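PDB 2PFW: cupin 2, conserved barrel domain protein from Shewanella frigidimarina, which is of unknown function but adopts the RmlC-like cupin beta-barrel fold and probably resembles KdgF-type cupins. Local coordinates for residues 15-27 and 36-48. Residues are numbered along the deposited sequence; the frame is centred on the assembly and turned at random.
Sequences EIEDIGGGLKRQM and AVKIWFDKGAEGY
Trp40 turns its benzo edge toward strand 23-27: Gln26 CB lies in the plane of the indole, 3.5 Å from Trp40 CZ3, while Ile16 CG2 approaches the same CZ3 obliquely at 3.7 Å. Chi1 (-69°) sets Trp40 CG beside its own backbone N, and chi2 then turns the ring so that CZ3 and CH2 meet Gln26 CB, with Lys38 CG over one face. On the opposite side of the sheet, Leu23 CD2 sits over the face of Phe41, 3.9 Å from the ring centroid and 15° off the normal, a CH-pi contact; its other methyl, CD1, meets Ile39 CG2. Next along, Arg25 CG packs 3.5 Å from Ile39 CD1, the two side chains running side by side, and its guanidinium reaches Phe111 in a cation-pi contact. Paired backbone bonds link Lys24 with Trp40 and Gln26 with Lys38 in this antiparallel cupin hairpin; one further, nearly straight bond, Asp42 N to Gly22 O (2.9 Å, 169° at the hydrogen), lies just beyond the last bridged pair. Gln26 NE2 donates to Thr14 O and Gly11 O, while water 3 joins Gln26 OE1 to Lys38 NZ. Five backbone bonds plus apolar and CH-pi contacts thus join the strands; Lys24 NZ and Asp42 OD1, 4.1 Å apart, form no salt bridge, and their attraction is probably modest.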
ATOM      1  N   GLU A  15     -13.488  -8.357  -7.511  1.00 29.95           N
ATOM      2  CA  GLU A  15     -14.702  -7.549  -7.448  1.00 33.83           C
ATOM      3  C   GLU A  15     -14.413  -6.198  -6.791  1.00 34.29           C
ATOM      4  O   GLU A  15     -13.682  -6.100  -5.806  1.00 34.52           O
ATOM      5  CB  GLU A  15     -15.836  -8.257  -6.713  1.00 37.45           C
ATOM      6  CG  GLU A  15     -17.078  -7.414  -6.471  1.00 38.40           C
ATOM      7  CD  GLU A  15     -18.033  -7.356  -7.647  1.00 43.70           C
ATOM      8  OE1 GLU A  15     -17.547  -7.184  -8.787  1.00 48.09           O
ATOM      9  OE2 GLU A  15     -19.259  -7.477  -7.442  1.00 53.59           O
ATOM     10  N   ILE A  16     -14.999  -5.146  -7.355  1.00 35.84           N
ATOM     11  CA  ILE A  16     -15.053  -3.841  -6.694  1.00 31.99           C
ATOM     12  C   ILE A  16     -16.395  -3.721  -5.974  1.00 34.42           C
ATOM     13  O   ILE A  16     -17.453  -3.808  -6.596  1.00 36.46           O
ATOM     14  CB  ILE A  16     -14.827  -2.704  -7.695  1.00 34.14           C
ATOM     15  CG1 ILE A  16     -13.463  -2.788  -8.398  1.00 33.05           C
ATOM     16  CG2 ILE A  16     -15.014  -1.348  -7.033  1.00 31.88           C
ATOM     17  CD1 ILE A  16     -13.426  -2.179  -9.782  1.00 33.89           C
ATOM     18  N   GLU A  17     -16.331  -3.557  -4.660  1.00 33.84           N
ATOM     19  CA  GLU A  17     -17.483  -3.698  -3.776  1.00 32.74           C
ATOM     20  C   GLU A  17     -18.013  -2.331  -3.357  1.00 32.06           C
ATOM     21  O   GLU A  17     -17.291  -1.505  -2.796  1.00 28.92           O
ATOM     22  CB  GLU A  17     -17.105  -4.536  -2.555  1.00 34.97           C
ATOM     23  CG  GLU A  17     -18.260  -4.773  -1.597  1.00 37.03           C
ATOM     24  CD  GLU A  17     -17.939  -5.795  -0.522  1.00 40.89           C
ATOM     25  OE1 GLU A  17     -16.745  -6.098  -0.303  1.00 45.00           O
ATOM     26  OE2 GLU A  17     -18.894  -6.300   0.112  1.00 46.10           O
ATOM     27  N   ASP A  18     -19.284  -2.078  -3.650  1.00 34.35           N
ATOM     28  CA  ASP A  18     -19.964  -0.869  -3.206  1.00 34.56           C
ATOM     29  C   ASP A  18     -20.255  -0.955  -1.711  1.00 32.56           C
ATOM     30  O   ASP A  18     -21.091  -1.748  -1.281  1.00 36.06           O
ATOM     31  CB  ASP A  18     -21.262  -0.660  -3.988  1.00 34.66           C
ATOM     32  CG  ASP A  18     -22.148   0.407  -3.369  1.00 37.29           C
ATOM     33  OD1 ASP A  18     -21.593   1.304  -2.697  1.00 40.84           O
ATOM     34  OD2 ASP A  18     -23.380   0.341  -3.552  1.00 48.05           O
ATOM     35  N   ILE A  19     -19.571  -0.140  -0.922  1.00 34.40           N
ATOM     36  CA  ILE A  19     -19.735  -0.165   0.529  1.00 36.19           C
ATOM     37  C   ILE A  19     -20.479   1.068   1.023  1.00 35.42           C
ATOM     38  O   ILE A  19     -20.399   1.407   2.202  1.00 35.23           O
ATOM     39  CB  ILE A  19     -18.362  -0.246   1.223  1.00 33.39           C
ATOM     40  CG1 ILE A  19     -17.444   0.914   0.851  1.00 31.72           C
ATOM     41  CG2 ILE A  19     -17.715  -1.593   0.941  1.00 30.44           C
ATOM     42  CD1 ILE A  19     -16.300   1.159   1.801  1.00 31.85           C
ATOM     43  N   GLY A  20     -21.194   1.736   0.125  1.00 37.32           N
ATOM     44  CA  GLY A  20     -21.984   2.906   0.460  1.00 36.88           C
ATOM     45  C   GLY A  20     -21.136   4.102   0.845  1.00 34.72           C
ATOM     46  O   GLY A  20     -19.919   3.995   1.002  1.00 34.62           O
ATOM     47  N   GLY A  21     -21.769   5.262   0.999  1.00 35.41           N
ATOM     48  CA  GLY A  21     -21.093   6.478   1.415  1.00 33.17           C
ATOM     49  C   GLY A  21     -20.270   7.082   0.293  1.00 29.35           C
ATOM     50  O   GLY A  21     -19.401   7.919   0.540  1.00 30.55           O
ATOM     51  N   GLY A  22     -20.529   6.669  -0.943  1.00 32.43           N
ATOM     52  CA  GLY A  22     -19.783   7.167  -2.092  1.00 32.89           C
ATOM     53  C   GLY A  22     -18.439   6.467  -2.239  1.00 30.14           C
ATOM     54  O   GLY A  22     -17.593   6.927  -3.006  1.00 25.78           O
ATOM     55  N   LEU A  23     -18.271   5.377  -1.505  1.00 28.38           N
ATOM     56  CA  LEU A  23     -17.033   4.621  -1.423  1.00 28.83           C
ATOM     57  C   LEU A  23     -17.152   3.273  -2.136  1.00 26.17           C
ATOM     58  O   LEU A  23     -18.182   2.608  -2.055  1.00 24.52           O
ATOM     59  CB  LEU A  23     -16.635   4.383   0.033  1.00 29.40           C
ATOM     60  CG  LEU A  23     -16.142   5.562   0.861  1.00 29.20           C
ATOM     61  CD1 LEU A  23     -15.125   5.095   1.897  1.00 32.93           C
ATOM     62  CD2 LEU A  23     -15.537   6.648  -0.012  1.00 26.72           C
ATOM     63  N   LYS A  24     -16.082   2.891  -2.821  1.00 27.74           N
ATOM     64  CA  LYS A  24     -15.956   1.571  -3.434  1.00 27.63           C
ATOM     65  C   LYS A  24     -14.637   0.932  -3.010  1.00 21.42           C
ATOM     66  O   LYS A  24     -13.621   1.624  -2.953  1.00 24.12           O
ATOM     67  CB  LYS A  24     -16.029   1.653  -4.952  1.00 29.05           C
ATOM     68  CG  LYS A  24     -17.413   1.908  -5.528  1.00 30.56           C
ATOM     69  CD  LYS A  24     -17.398   1.877  -7.043  1.00 36.34           C
ATOM     70  CE  LYS A  24     -17.771   3.206  -7.682  1.00 38.40           C
ATOM     71  NZ  LYS A  24     -16.565   3.988  -8.089  1.00 38.53           N
ATOM     72  N   ARG A  25     -14.639  -0.359  -2.696  1.00 26.40           N
ATOM     73  CA  ARG A  25     -13.454  -0.975  -2.100  1.00 25.82           C
ATOM     74  C   ARG A  25     -13.026  -2.223  -2.871  1.00 20.43           C
ATOM     75  O   ARG A  25     -13.877  -3.034  -3.241  1.00 21.88           O
ATOM     76  CB  ARG A  25     -13.710  -1.342  -0.635  1.00 26.56           C
ATOM     77  CG  ARG A  25     -12.504  -1.907   0.096  1.00 26.40           C
ATOM     78  CD  ARG A  25     -12.723  -1.964   1.602  1.00 28.04           C
ATOM     79  NE  ARG A  25     -13.768  -2.918   1.938  1.00 32.10           N
ATOM     80  CZ  ARG A  25     -14.666  -2.858   2.903  1.00 30.84           C
ATOM     81  NH1 ARG A  25     -14.720  -1.838   3.746  1.00 34.60           N
ATOM     82  NH2 ARG A  25     -15.546  -3.846   3.040  1.00 34.17           N
ATOM     83  N   GLN A  26     -11.724  -2.361  -3.098  1.00 22.35           N
ATOM     84  CA  GLN A  26     -11.180  -3.566  -3.713  1.00 21.97           C
ATOM     85  C   GLN A  26     -10.031  -4.149  -2.893  1.00 15.27           C
ATOM     86  O   GLN A  26      -9.075  -3.453  -2.558  1.00 18.88           O
ATOM     87  CB  GLN A  26     -10.679  -3.293  -5.130  1.00 24.97           C
ATOM     88  CG  GLN A  26     -10.328  -4.554  -5.914  1.00 23.31           C
ATOM     89  CD  GLN A  26      -9.667  -4.203  -7.233  1.00 19.34           C
ATOM     90  OE1 GLN A  26      -8.684  -3.465  -7.230  1.00 20.76           O
ATOM     91  NE2 GLN A  26     -10.205  -4.720  -8.328  1.00 28.37           N
HETATM   92  N   MSE A  27     -10.128  -5.435  -2.582  1.00 23.87           N
HETATM   93  CA  MSE A  27      -9.038  -6.148  -1.918  1.00 23.08           C
HETATM   94  C   MSE A  27      -7.809  -6.273  -2.801  1.00 20.18           C
HETATM   95  O   MSE A  27      -7.974  -6.745  -3.882  1.00 20.83           O
HETATM   96  CB  MSE A  27      -9.519  -7.545  -1.480  1.00 23.48           C
HETATM   97  CG  MSE A  27      -8.492  -8.272  -0.597  1.00 23.70           C
HETATM   98 SE   MSE A  27      -8.109  -7.317   1.082  1.00 32.37          SE
HETATM   99  CE  MSE A  27      -9.912  -7.190   1.579  1.00 16.58           C
ATOM    100  N   ALA A  36      -4.243  -4.894   2.434  1.00 21.81           N
ATOM    101  CA  ALA A  36      -4.228  -3.710   1.582  1.00 18.51           C
ATOM    102  C   ALA A  36      -5.470  -3.689   0.697  1.00 22.31           C
ATOM    103  O   ALA A  36      -5.793  -4.680   0.036  1.00 20.38           O
ATOM    104  CB  ALA A  36      -2.968  -3.673   0.741  1.00 26.36           C
ATOM    105  N   VAL A  37      -6.176  -2.560   0.689  1.00 19.94           N
ATOM    106  CA  VAL A  37      -7.342  -2.426  -0.181  1.00 19.34           C
ATOM    107  C   VAL A  37      -7.199  -1.159  -1.039  1.00 18.52           C
ATOM    108  O   VAL A  37      -6.362  -0.311  -0.732  1.00 18.62           O
ATOM    109  CB  VAL A  37      -8.673  -2.364   0.581  1.00 23.57           C
ATOM    110  CG1 VAL A  37      -8.836  -3.589   1.466  1.00 26.38           C
ATOM    111  CG2 VAL A  37      -8.763  -1.079   1.394  1.00 19.32           C
ATOM    112  N   LYS A  38      -8.013  -1.107  -2.078  1.00 19.98           N
ATOM    113  CA  LYS A  38      -8.159   0.023  -2.977  1.00 21.29           C
ATOM    114  C   LYS A  38      -9.545   0.644  -2.794  1.00 12.38           C
ATOM    115  O   LYS A  38     -10.546  -0.050  -2.945  1.00 15.39           O
ATOM    116  CB  LYS A  38      -7.965  -0.393  -4.435  1.00 22.14           C
ATOM    117  CG  LYS A  38      -7.620   0.753  -5.366  1.00 19.65           C
ATOM    118  CD  LYS A  38      -7.533   0.293  -6.812  1.00 25.29           C
ATOM    119  CE  LYS A  38      -6.531   1.150  -7.570  1.00 25.28           C
ATOM    120  NZ  LYS A  38      -6.579   0.881  -9.035  1.00 24.65           N
ATOM    121  N   ILE A  39      -9.564   1.926  -2.464  1.00 20.54           N
ATOM    122  CA  ILE A  39     -10.791   2.667  -2.213  1.00 20.48           C
ATOM    123  C   ILE A  39     -10.986   3.789  -3.232  1.00 18.80           C
ATOM    124  O   ILE A  39     -10.145   4.683  -3.322  1.00 20.06           O
ATOM    125  CB  ILE A  39     -10.797   3.311  -0.812  1.00 23.86           C
ATOM    126  CG1 ILE A  39     -10.312   2.395   0.317  1.00 21.69           C
ATOM    127  CG2 ILE A  39     -12.180   3.873  -0.513  1.00 22.20           C
ATOM    128  CD1 ILE A  39     -11.285   1.299   0.671  1.00 22.34           C
ATOM    129  N   TRP A  40     -12.081   3.741  -3.978  1.00 21.19           N
ATOM    130  CA  TRP A  40     -12.436   4.817  -4.892  1.00 26.00           C
ATOM    131  C   TRP A  40     -13.384   5.799  -4.200  1.00 24.26           C
ATOM    132  O   TRP A  40     -14.447   5.384  -3.738  1.00 25.11           O
ATOM    133  CB  TRP A  40     -13.123   4.305  -6.151  1.00 26.57           C
ATOM    134  CG  TRP A  40     -12.267   3.518  -7.086  1.00 27.82           C
ATOM    135  CD1 TRP A  40     -11.692   3.943  -8.248  1.00 28.02           C
ATOM    136  CD2 TRP A  40     -11.886   2.143  -6.930  1.00 30.10           C
ATOM    137  NE1 TRP A  40     -10.977   2.916  -8.822  1.00 31.31           N
ATOM    138  CE2 TRP A  40     -11.080   1.801  -8.034  1.00 29.83           C
ATOM    139  CE3 TRP A  40     -12.156   1.175  -5.957  1.00 27.36           C
ATOM    140  CZ2 TRP A  40     -10.539   0.530  -8.192  1.00 28.92           C
ATOM    141  CZ3 TRP A  40     -11.618  -0.083  -6.117  1.00 28.86           C
ATOM    142  CH2 TRP A  40     -10.820  -0.397  -7.224  1.00 28.69           C
ATOM    143  N   PHE A  41     -12.998   7.067  -4.143  1.00 24.94           N
ATOM    144  CA  PHE A  41     -13.879   8.096  -3.602  1.00 25.12           C
ATOM    145  C   PHE A  41     -14.667   8.800  -4.704  1.00 25.56           C
ATOM    146  O   PHE A  41     -14.069   9.393  -5.605  1.00 26.54           O
ATOM    147  CB  PHE A  41     -13.067   9.125  -2.817  1.00 25.01           C
ATOM    148  CG  PHE A  41     -12.525   8.641  -1.484  1.00 27.25           C
ATOM    149  CD1 PHE A  41     -11.655   7.566  -1.425  1.00 26.03           C
ATOM    150  CD2 PHE A  41     -12.889   9.272  -0.304  1.00 26.84           C
ATOM    151  CE1 PHE A  41     -11.159   7.130  -0.210  1.00 29.72           C
ATOM    152  CE2 PHE A  41     -12.398   8.839   0.914  1.00 27.09           C
ATOM    153  CZ  PHE A  41     -11.528   7.767   0.962  1.00 28.64           C
ATOM    154  N   ASP A  42     -15.991   8.765  -4.658  1.00 28.29           N
ATOM    155  CA  ASP A  42     -16.811   9.740  -5.380  1.00 26.84           C
ATOM    156  C   ASP A  42     -16.463  11.150  -4.916  1.00 29.27           C
ATOM    157  O   ASP A  42     -15.895  11.333  -3.836  1.00 23.45           O
ATOM    158  CB  ASP A  42     -18.297   9.480  -5.179  1.00 26.92           C
ATOM    159  CG  ASP A  42     -18.712   8.073  -5.555  1.00 31.35           C
ATOM    160  OD1 ASP A  42     -17.896   7.381  -6.202  1.00 37.15           O
ATOM    161  OD2 ASP A  42     -19.836   7.668  -5.200  1.00 37.91           O
ATOM    162  N   LYS A  43     -16.791  12.161  -5.721  1.00 29.30           N
ATOM    163  CA  LYS A  43     -16.523  13.536  -5.297  1.00 30.11           C
ATOM    164  C   LYS A  43     -17.204  13.804  -3.954  1.00 28.07           C
ATOM    165  O   LYS A  43     -18.378  13.493  -3.770  1.00 26.90           O
ATOM    166  CB  LYS A  43     -16.982  14.545  -6.347  1.00 32.80           C
ATOM    167  CG  LYS A  43     -16.399  14.308  -7.733  1.00 31.52           C
ATOM    168  CD  LYS A  43     -17.103  15.158  -8.778  1.00 34.67           C
ATOM    169  CE  LYS A  43     -16.121  15.714  -9.803  1.00 37.29           C
ATOM    170  NZ  LYS A  43     -16.706  15.733 -11.176  1.00 40.55           N
ATOM    171  N   GLY A  44     -16.450  14.368  -3.023  1.00 28.68           N
ATOM    172  CA  GLY A  44     -16.905  14.718  -1.697  1.00 29.66           C
ATOM    173  C   GLY A  44     -17.198  13.527  -0.812  1.00 31.54           C
ATOM    174  O   GLY A  44     -17.802  13.669   0.254  1.00 27.39           O
ATOM    175  N   ALA A  45     -16.799  12.315  -1.206  1.00 30.16           N
ATOM    176  CA  ALA A  45     -17.076  11.175  -0.319  1.00 32.78           C
ATOM    177  C   ALA A  45     -16.118  11.220   0.866  1.00 29.42           C
ATOM    178  O   ALA A  45     -15.094  11.901   0.834  1.00 22.28           O
ATOM    179  CB  ALA A  45     -17.004   9.854  -1.058  1.00 26.01           C
ATOM    180  N   GLU A  46     -16.445  10.500   1.931  1.00 33.23           N
ATOM    181  CA  GLU A  46     -15.671  10.580   3.169  1.00 34.66           C
ATOM    182  C   GLU A  46     -15.714   9.244   3.905  1.00 32.42           C
ATOM    183  O   GLU A  46     -16.647   8.462   3.703  1.00 31.92           O
ATOM    184  CB  GLU A  46     -16.201  11.716   4.043  1.00 33.96           C
ATOM    185  CG  GLU A  46     -16.593  11.360   5.461  1.00 39.58           C
ATOM    186  CD  GLU A  46     -17.152  12.532   6.244  1.00 42.57           C
ATOM    187  OE1 GLU A  46     -18.250  13.011   5.891  1.00 48.58           O
ATOM    188  OE2 GLU A  46     -16.505  12.980   7.213  1.00 46.25           O
ATOM    189  N   GLY A  47     -14.741   8.952   4.757  1.00 36.01           N
ATOM    190  CA  GLY A  47     -14.898   8.089   5.927  1.00 37.15           C
ATOM    191  C   GLY A  47     -15.102   8.963   7.162  1.00 37.88           C
ATOM    192  O   GLY A  47     -14.129   9.502   7.699  1.00 39.61           O
ATOM    193  N   TYR A  48     -16.355   9.106   7.569  1.00 40.57           N
ATOM    194  CA  TYR A  48     -16.748   9.851   8.756  1.00 40.60           C
ATOM    195  C   TYR A  48     -15.827   9.613   9.939  1.00 39.47           C
ATOM    196  O   TYR A  48     -15.318   8.501  10.119  1.00 43.15           O
ATOM    197  CB  TYR A  48     -18.184   9.446   9.131  1.00 43.02           C
ATOM    198  CG  TYR A  48     -19.156   9.971   8.100  1.00 45.81           C
ATOM    199  CD1 TYR A  48     -19.559  11.305   8.135  1.00 47.03           C
ATOM    200  CD2 TYR A  48     -19.680   9.162   7.099  1.00 45.93           C
ATOM    201  CE1 TYR A  48     -20.447  11.816   7.208  1.00 47.45           C
ATOM    202  CE2 TYR A  48     -20.568   9.663   6.165  1.00 47.95           C
ATOM    203  CZ  TYR A  48     -20.946  10.988   6.225  1.00 49.47           C
ATOM    204  OH  TYR A  48     -21.831  11.497   5.301  1.00 54.59           O
TER
HETATM  205  O   HOH W   1     -19.490   9.727   2.475  1.00 35.51           O
HETATM  206  O   HOH W   2     -16.488   5.514  -5.528  1.00 28.03           O
HETATM  207  O   HOH W   3      -6.912  -2.234  -9.017  1.00 21.57           O